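Local atomic coordinates of alpha-glucosidase ([Eubacterium] rectale, PDB entry 6PNR), a protein that hydrolyses alpha-glycosidic bonds as a family 31 glycoside hydrolase and probably acts as a sulfoquinovosidase, releasing the sulfonated sugar sulfoquinovose from its glycosides. Residues A[272-276]-A[287-291]; A[301-305]-A[381-385]. All blocks are in the same frame, centred on the assembly; numbering follows the deposited sequence.

Interaction 1: A[272-276]-A[287-291]. With 9VH ([(3~{S},4~{R},5~{R})-4,5-bis(oxidanyl)piperidin-3-yl]methanesulfonic acid), chain C.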
loop_
_atom_site.group_PDB
_atom_site.type_symbol
_atom_site.label_atom_id
_atom_site.label_comp_id
_atom_site.label_asym_id
_atom_site.label_seq_id
_atom_site.Cartn_x
_atom_site.Cartn_y
_atom_site.Cartn_z
ATOM N N CYS A 272 27.489 -11.685 25.698
ATOM C CA CYS A 272 26.301 -11.769 26.551
ATOM C C CYS A 272 25.558 -10.451 26.454
ATOM O O CYS A 272 25.871 -9.502 27.178
ATOM C CB CYS A 272 26.660 -12.071 28.003
ATOM S SG CYS A 272 27.474 -13.639 28.238
ATOM N N GLN A 273 24.547 -10.395 25.582
ATOM C CA GLN A 273 23.819 -9.141 25.441
ATOM C C GLN A 273 23.040 -8.780 26.696
ATOM O O GLN A 273 22.729 -7.601 26.895
ATOM C CB GLN A 273 22.870 -9.192 24.237
ATOM C CG GLN A 273 21.733 -10.202 24.344
ATOM C CD GLN A 273 20.647 -9.949 23.289
ATOM O OE1 GLN A 273 20.849 -9.178 22.344
ATOM N NE2 GLN A 273 19.504 -10.593 23.449
ATOM N N ASP A 274 22.717 -9.759 27.547
ATOM C CA ASP A 274 22.029 -9.488 28.807
ATOM C C ASP A 274 23.008 -9.224 29.953
ATOM O O ASP A 274 22.631 -9.357 31.125
ATOM C CB ASP A 274 21.074 -10.638 29.167
ATOM C CG ASP A 274 21.801 -11.927 29.537
ATOM O OD1 ASP A 274 23.022 -12.025 29.289
ATOM O OD2 ASP A 274 21.154 -12.856 30.080
ATOM N N TRP A 275 24.250 -8.845 29.635
ATOM C CA TRP A 275 25.213 -8.476 30.668
ATOM C C TRP A 275 24.620 -7.454 31.629
ATOM O O TRP A 275 24.994 -7.410 32.810
ATOM C CB TRP A 275 26.498 -7.918 30.019
ATOM C CG TRP A 275 26.313 -6.500 29.530
ATOM C CD1 TRP A 275 25.554 -6.090 28.464
ATOM C CD2 TRP A 275 26.861 -5.299 30.114
ATOM N NE1 TRP A 275 25.600 -4.717 28.348
ATOM C CE2 TRP A 275 26.388 -4.210 29.352
ATOM C CE3 TRP A 275 27.711 -5.045 31.204
ATOM C CZ2 TRP A 275 26.743 -2.883 29.640
ATOM C CZ3 TRP A 275 28.054 -3.728 31.496
ATOM C CH2 TRP A 275 27.574 -2.666 30.714
ATOM N N CYS A 276 23.682 -6.635 31.152
ATOM C CA CYS A 276 23.050 -5.597 31.953
ATOM C C CYS A 276 21.624 -5.948 32.388
ATOM O O CYS A 276 20.888 -5.057 32.837
ATOM C CB CYS A 276 23.047 -4.287 31.166
ATOM S SG CYS A 276 22.337 -4.482 29.489
ATOM N N LEU A 287 16.094 -7.024 26.759
ATOM C CA LEU A 287 17.165 -6.580 27.633
ATOM C C LEU A 287 16.694 -5.423 28.499
ATOM O O LEU A 287 15.792 -4.672 28.123
ATOM C CB LEU A 287 18.375 -6.107 26.823
ATOM C CG LEU A 287 18.951 -7.108 25.828
ATOM C CD1 LEU A 287 20.127 -6.493 25.054
ATOM C CD2 LEU A 287 19.365 -8.332 26.623
ATOM N N GLN A 288 17.365 -5.244 29.635
ATOM C CA GLN A 288 17.142 -4.082 30.493
ATOM C C GLN A 288 18.073 -2.956 30.044
ATOM O O GLN A 288 19.301 -3.101 30.107
ATOM C CB GLN A 288 17.371 -4.461 31.963
ATOM C CG GLN A 288 17.343 -3.306 32.963
ATOM C CD GLN A 288 15.989 -2.617 33.090
ATOM O OE1 GLN A 288 15.007 -2.992 32.450
ATOM N NE2 GLN A 288 15.940 -1.597 33.929
ATOM N N TRP A 289 17.498 -1.831 29.591
ATOM C CA TRP A 289 18.293 -0.772 28.944
ATOM C C TRP A 289 18.835 0.198 29.999
ATOM O O TRP A 289 18.380 1.333 30.170
ATOM C CB TRP A 289 17.474 -0.060 27.871
ATOM C CG TRP A 289 17.111 -0.956 26.701
ATOM C CD1 TRP A 289 17.355 -2.299 26.586
ATOM C CD2 TRP A 289 16.448 -0.566 25.493
ATOM N NE1 TRP A 289 16.871 -2.765 25.389
ATOM C CE2 TRP A 289 16.315 -1.722 24.699
ATOM C CE3 TRP A 289 15.961 0.651 25.003
ATOM C CZ2 TRP A 289 15.723 -1.698 23.448
ATOM C CZ3 TRP A 289 15.363 0.670 23.761
ATOM C CH2 TRP A 289 15.254 -0.500 22.993
ATOM N N ASP A 290 19.853 -0.288 30.704
ATOM C CA ASP A 290 20.524 0.446 31.776
ATOM C C ASP A 290 21.964 -0.073 31.790
ATOM O O ASP A 290 22.219 -1.156 32.318
ATOM C CB ASP A 290 19.809 0.200 33.100
ATOM C CG ASP A 290 20.287 1.118 34.214
ATOM O OD1 ASP A 290 20.844 2.198 33.921
ATOM O OD2 ASP A 290 20.092 0.743 35.390
ATOM N N TRP A 291 22.886 0.684 31.187
ATOM C CA TRP A 291 24.161 0.134 30.700
ATOM C C TRP A 291 25.227 0.038 31.796
ATOM O O TRP A 291 26.318 0.594 31.690
ATOM C CB TRP A 291 24.661 0.967 29.526
ATOM C CG TRP A 291 23.551 1.322 28.584
ATOM C CD1 TRP A 291 23.164 2.580 28.196
ATOM C CD2 TRP A 291 22.649 0.411 27.947
ATOM N NE1 TRP A 291 22.079 2.500 27.349
ATOM C CE2 TRP A 291 21.752 1.180 27.173
ATOM C CE3 TRP A 291 22.516 -0.984 27.944
ATOM C CZ2 TRP A 291 20.735 0.601 26.411
ATOM C CZ3 TRP A 291 21.504 -1.555 27.172
ATOM C CH2 TRP A 291 20.636 -0.767 26.418
HETATM O O1 9VH C . 15.590 -7.152 22.657
HETATM S S1 9VH C . 16.432 -5.972 22.751
HETATM O O2 9VH C . 15.855 -4.886 21.998
HETATM O O3 9VH C . 16.740 -5.657 24.125
HETATM C C1 9VH C . 17.949 -6.440 21.966
HETATM C C2 9VH C . 17.827 -6.730 20.464
HETATM C C3 9VH C . 17.682 -5.401 19.738
HETATM N N1 9VH C . 17.843 -5.408 18.284
HETATM C C4 9VH C . 19.066 -6.092 17.864
HETATM C C5 9VH C . 19.093 -7.504 18.425
HETATM O O4 9VH C . 20.294 -8.134 17.985
HETATM C C6 9VH C . 19.063 -7.465 19.947
HETATM O O5 9VH C . 19.102 -8.786 20.480
HETATM O O HOH W 1 21.364 -2.780 34.453
#

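Interaction 2: A[301-305]-A[381-385]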
loop_
_atom_site.group_PDB
_atom_site.type_symbol
_atom_site.label_atom_id
_atom_site.label_comp_id
_atom_site.label_asym_id
_atom_site.label_seq_id
_atom_site.Cartn_x
_atom_site.Cartn_y
_atom_site.Cartn_z
ATOM N N LEU A 301 31.032 -9.798 37.728
ATOM C CA LEU A 301 31.401 -9.944 36.320
ATOM C C LEU A 301 32.831 -9.498 36.025
ATOM O O LEU A 301 33.536 -10.230 35.308
ATOM C CB LEU A 301 30.392 -9.182 35.444
ATOM C CG LEU A 301 30.618 -9.251 33.929
ATOM C CD1 LEU A 301 30.667 -10.686 33.452
ATOM C CD2 LEU A 301 29.547 -8.477 33.185
ATOM N N PRO A 302 33.337 -8.373 36.553
ATOM C CA PRO A 302 34.726 -7.992 36.225
ATOM C C PRO A 302 35.737 -9.065 36.574
ATOM O O PRO A 302 36.693 -9.299 35.824
ATOM C CB PRO A 302 34.941 -6.713 37.054
ATOM C CG PRO A 302 33.554 -6.132 37.218
ATOM C CD PRO A 302 32.682 -7.358 37.404
ATOM N N LYS A 303 35.536 -9.746 37.700
ATOM C CA LYS A 303 36.399 -10.866 38.053
ATOM C C LYS A 303 36.281 -12.000 37.032
ATOM O O LYS A 303 37.293 -12.578 36.612
ATOM C CB LYS A 303 36.031 -11.349 39.464
ATOM C CG LYS A 303 37.094 -12.193 40.141
ATOM C CD LYS A 303 36.721 -12.527 41.589
ATOM C CE LYS A 303 37.841 -13.330 42.271
ATOM N NZ LYS A 303 37.564 -13.636 43.707
ATOM N N LYS A 304 35.049 -12.337 36.629
ATOM C CA LYS A 304 34.845 -13.404 35.650
ATOM C C LYS A 304 35.501 -13.066 34.322
ATOM O O LYS A 304 36.076 -13.942 33.666
ATOM C CB LYS A 304 33.356 -13.654 35.426
ATOM C CG LYS A 304 32.582 -14.089 36.655
ATOM C CD LYS A 304 32.853 -15.551 36.959
ATOM C CE LYS A 304 31.735 -16.140 37.802
ATOM N NZ LYS A 304 31.588 -15.401 39.087
ATOM N N ILE A 305 35.396 -11.803 33.895
ATOM C CA ILE A 305 36.036 -11.387 32.649
ATOM C C ILE A 305 37.540 -11.626 32.713
ATOM O O ILE A 305 38.141 -12.142 31.759
ATOM C CB ILE A 305 35.692 -9.919 32.339
ATOM C CG1 ILE A 305 34.212 -9.810 31.941
ATOM C CG2 ILE A 305 36.587 -9.394 31.224
ATOM C CD1 ILE A 305 33.687 -8.389 31.861
ATOM N N GLY A 381 35.440 0.120 31.119
ATOM C CA GLY A 381 35.989 0.176 32.465
ATOM C C GLY A 381 35.976 -1.135 33.233
ATOM O O GLY A 381 36.698 -1.258 34.227
ATOM N N ILE A 382 35.169 -2.115 32.822
ATOM C CA ILE A 382 35.204 -3.412 33.485
ATOM C C ILE A 382 35.873 -4.474 32.622
ATOM O O ILE A 382 35.826 -5.661 32.963
ATOM C CB ILE A 382 33.806 -3.879 33.943
ATOM C CG1 ILE A 382 32.862 -4.110 32.769
ATOM C CG2 ILE A 382 33.173 -2.888 34.905
ATOM C CD1 ILE A 382 31.502 -4.661 33.217
ATOM N N GLY A 383 36.491 -4.087 31.512
ATOM C CA GLY A 383 37.244 -5.032 30.711
ATOM C C GLY A 383 36.484 -5.683 29.576
ATOM O O GLY A 383 36.932 -6.715 29.060
ATOM N N ILE A 384 35.353 -5.122 29.173
ATOM C CA ILE A 384 34.638 -5.605 27.997
ATOM C C ILE A 384 35.370 -5.109 26.758
ATOM O O ILE A 384 35.691 -3.919 26.649
ATOM C CB ILE A 384 33.172 -5.140 28.030
ATOM C CG1 ILE A 384 32.413 -5.836 29.190
ATOM C CG2 ILE A 384 32.505 -5.409 26.705
ATOM C CD1 ILE A 384 30.953 -5.364 29.376
ATOM N N ASP A 385 35.664 -6.026 25.837
ATOM C CA ASP A 385 36.490 -5.756 24.665
ATOM C C ASP A 385 35.695 -5.611 23.370
ATOM O O ASP A 385 36.285 -5.447 22.301
ATOM C CB ASP A 385 37.535 -6.854 24.520
ATOM C CG ASP A 385 38.656 -6.706 25.534
ATOM O OD1 ASP A 385 39.149 -5.567 25.693
ATOM O OD2 ASP A 385 39.020 -7.710 26.189
HETATM O O HOH W 2 37.636 -7.161 34.448
#

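Interaction 1: A[272-276]-A[287-291]
The sulfonate-binding side of the sugar pocket is built where the connection between barrel strand 267-271 and helix 301-310 of the family 31 TIM-barrel domain folds back on itself, bringing residues 272-276 against residues 287-291, at the end of strand 285-287. Both reach the inhibitor. Q273 OE1 accepts a 2.6 Å hydrogen bond from the ring hydroxyl O5 of 9VH, while sulfonate oxygen O3 receives W289 NE1 at 3.2 Å, nearly in line, and more weakly L287 N at 3.0 Å. R286 and H523 also bind the ligand.

Behind these polar groups the segments pack largely side chain against backbone, with no clear hydrogen bond between them. The L287 side chain lies against 272-276, with CD1 3.4 Å from Q273 O and CD2 3.6 Å from D274 CA. Further out, C276 points toward 287-291: its SG sits at the edge of the W291 six-membered ring, 3.8 Å from W291 CZ3, a sulfur-aromatic contact, and its CB is 3.4 Å from D290 O. A water lies 2.8 Å from both C276 O and D290 O and bridges the backbones. W289 is turned away from 272-276, its ring meeting F352 and F355 edge-to-face. Ligand contacts from a loop at the C-terminal end of a barrel strand, here 267-271, are characteristic of TIM-barrel glycosidases.

Interaction 2: A[301-305]-A[381-385]
I382, the residue most covered here, faces the first turn of helix 301-310. Its CB lies 4.0 Å from P302 CG and its CD1 4.3 Å from L301 CD2, so the isoleucine rests on the side chains of two successive helix residues. One turn further along, I305 extends toward the loop: its CD1 is 3.6 Å from I382 O and 3.9 Å from I384 CG1, and its CG2 approaches G383 O to 3.5 Å. Within the barrel, this joins a helix that precedes strand 314-319 to the turn connecting helix 365-380 with strand 386-389, the neighbouring parallel strand; L301, I305 and I384 all also touch F315 of strand 314-319. G383 adopts a positive phi of 93°, and a CB there would come within 3.5 Å of I305 CG2 as well as crowd the preceding carbonyl. No direct hydrogen bond crosses the interface, but P302, the third residue in burial, contributes its carbonyl: one water donates to P302 O at 2.7 Å and to I382 O at 2.8 Å.

Overall arrangement
Interactions 1 and 2 are neighbours in the same TIM-barrel domain, their centres about 14 Å apart, and they follow one another along the chain. They meet through W275, whose indole ring is flanked by residues of both: W275 CE3 packs 3.7 Å from I384 CD1 and W275 CZ3 4.0 Å from I382 CD1, while W275 CH2 lies 3.6 Å from W291 O. F315 of strand 314-319 is touched by residues from both, including W275 and I305. Only interaction 1 reaches the inhibitor, through Q273, L287 and W289; interaction 2 is packing beyond W275, between helix 301-310 and the loop that leads into strand 386-389.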